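Side-chain contact in Zn-dependent hydrolase of metallo-beta-lactamase superfamily TM0207 (Thermotoga maritima, PDB 1VJN), which is probably a zinc-dependent hydrolase of the metallo-beta-lactamase superfamily, though its substrate is not established: residues V110-E114 with G115-C119. Sequence-based numbering, arbitrary orientation.
Sequences VFEGE and GIKVC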
loop_
_atom_site.group_PDB
_atom_site.type_symbol
_atom_site.label_atom_id
_atom_site.label_comp_id
_atom_site.label_asym_id
_atom_site.label_seq_id
_atom_site.Cartn_x
_atom_site.Cartn_y
_atom_site.Cartn_z
ATOM N N VAL A 110 -2.143 7.602 3.536
ATOM C CA VAL A 110 -3.238 7.013 4.234
ATOM C C VAL A 110 -4.545 7.487 3.567
ATOM O O VAL A 110 -4.756 8.669 3.369
ATOM C CB VAL A 110 -3.199 7.400 5.702
ATOM C CG1 VAL A 110 -4.322 6.742 6.458
ATOM C CG2 VAL A 110 -1.874 6.984 6.325
ATOM N N PHE A 111 -5.404 6.553 3.234
ATOM C CA PHE A 111 -6.694 6.851 2.603
ATOM C C PHE A 111 -7.813 6.490 3.580
ATOM O O PHE A 111 -7.870 5.372 4.118
ATOM C CB PHE A 111 -6.835 6.076 1.301
ATOM C CG PHE A 111 -5.623 6.170 0.441
ATOM C CD1 PHE A 111 -5.446 7.255 -0.404
ATOM C CD2 PHE A 111 -4.650 5.201 0.487
ATOM C CE1 PHE A 111 -4.342 7.357 -1.185
ATOM C CE2 PHE A 111 -3.529 5.307 -0.290
ATOM C CZ PHE A 111 -3.361 6.383 -1.114
ATOM N N GLU A 112 -8.690 7.450 3.821
ATOM C CA GLU A 112 -9.766 7.281 4.786
ATOM C C GLU A 112 -11.058 7.397 4.015
ATOM O O GLU A 112 -11.339 8.443 3.439
ATOM C CB GLU A 112 -9.660 8.336 5.890
ATOM C CG GLU A 112 -10.681 8.190 7.015
ATOM C CD GLU A 112 -10.252 8.854 8.335
ATOM O OE1 GLU A 112 -9.150 9.452 8.418
ATOM O OE2 GLU A 112 -11.023 8.763 9.320
ATOM N N GLY A 113 -11.811 6.302 3.962
ATOM C CA GLY A 113 -13.020 6.255 3.149
ATOM C C GLY A 113 -13.903 5.072 3.447
ATOM O O GLY A 113 -13.423 3.948 3.583
ATOM N N GLU A 114 -15.205 5.334 3.521
ATOM C CA GLU A 114 -16.195 4.327 3.895
ATOM C C GLU A 114 -15.933 3.753 5.281
ATOM O O GLU A 114 -16.088 2.548 5.475
ATOM C CB GLU A 114 -16.239 3.190 2.857
ATOM C CG GLU A 114 -17.317 3.391 1.795
ATOM C CD GLU A 114 -16.780 3.168 0.402
ATOM O OE1 GLU A 114 -15.554 2.900 0.295
ATOM O OE2 GLU A 114 -17.570 3.272 -0.569
ATOM N N GLY A 115 -15.550 4.609 6.230
ATOM C CA GLY A 115 -15.071 4.143 7.538
ATOM C C GLY A 115 -14.016 3.021 7.492
ATOM O O GLY A 115 -14.037 2.108 8.311
ATOM N N ILE A 116 -13.121 3.070 6.513
ATOM C CA ILE A 116 -12.002 2.135 6.414
ATOM C C ILE A 116 -10.783 3.005 6.156
ATOM O O ILE A 116 -10.873 3.962 5.362
ATOM C CB ILE A 116 -12.222 1.090 5.277
ATOM C CG1 ILE A 116 -13.468 0.227 5.566
ATOM C CG2 ILE A 116 -10.988 0.175 5.131
ATOM C CD1 ILE A 116 -13.728 -0.924 4.563
ATOM N N LYS A 117 -9.684 2.719 6.857
ATOM C CA LYS A 117 -8.419 3.400 6.652
ATOM C C LYS A 117 -7.439 2.442 5.999
ATOM O O LYS A 117 -7.138 1.352 6.512
ATOM C CB LYS A 117 -7.814 3.931 7.969
ATOM C CG LYS A 117 -8.441 5.209 8.492
ATOM C CD LYS A 117 -8.240 5.303 9.985
ATOM C CE LYS A 117 -8.631 6.656 10.536
ATOM N NZ LYS A 117 -10.109 6.728 10.792
ATOM N N VAL A 118 -6.948 2.856 4.844
ATOM C CA VAL A 118 -6.030 2.065 4.060
ATOM C C VAL A 118 -4.716 2.791 4.058
ATOM O O VAL A 118 -4.696 4.025 3.905
ATOM C CB VAL A 118 -6.541 1.892 2.613
ATOM C CG1 VAL A 118 -5.573 1.017 1.799
ATOM C CG2 VAL A 118 -7.950 1.295 2.610
ATOM N N CYS A 119 -3.629 2.038 4.234
ATOM C CA CYS A 119 -2.257 2.581 4.253
ATOM C C CYS A 119 -1.317 1.897 3.270
ATOM O O CYS A 119 -1.057 0.712 3.352
ATOM C CB CYS A 119 -1.636 2.476 5.666
ATOM S SG CYS A 119 -0.027 3.285 5.855
#
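Glu112 and Lys117 face each other as a non-hydrogen-bonded pair of a tight antiparallel beta hairpin, and a salt bridge joins them: Lys117 NZ lies 2.7 Å from Glu112 OE2. The two side chains lie side by side, pointing the same way, with CG of Glu112 4.0 Å from CG of Lys117. Glu112 reaches out extended, with CG anti to the backbone N (chi1 -176°), and Lys117 is extended too until a bend at chi4 (84°) brings NZ to OE2 from above the carboxylate plane. Lys87 on the adjoining strand adds a long, weak ion pair to Glu112 OE1.

In the backbone, Phe111 and Val118 exchange a reciprocal pair of hydrogen bonds, Phe111 N to Val118 O at 2.7 Å and Val118 N to Phe111 O at 2.8 Å, both almost straight. Nearer the turn through Glu114 and Gly115, both at positive phi, Gly113 N donates to Ile116 O at 2.9 Å; the return bond from Ile116 N to Gly113 O is longer and bent.

Apolar contacts are looser. Val110 CG2 lies 4.2 Å from Cys119 SG on the face that carries the salt bridge, and both residues also touch Ile139. On the other face, Phe111 and Val118 pack on Leu25 of the facing sheet, as expected in the alpha-beta/beta-alpha sandwich of this superfamily. That face, with Ile116, is thus apolar, whereas the first is mixed: buried Val110 and Cys119, then, nearer the turn, a partly exposed ion pair probably weakened by solvent.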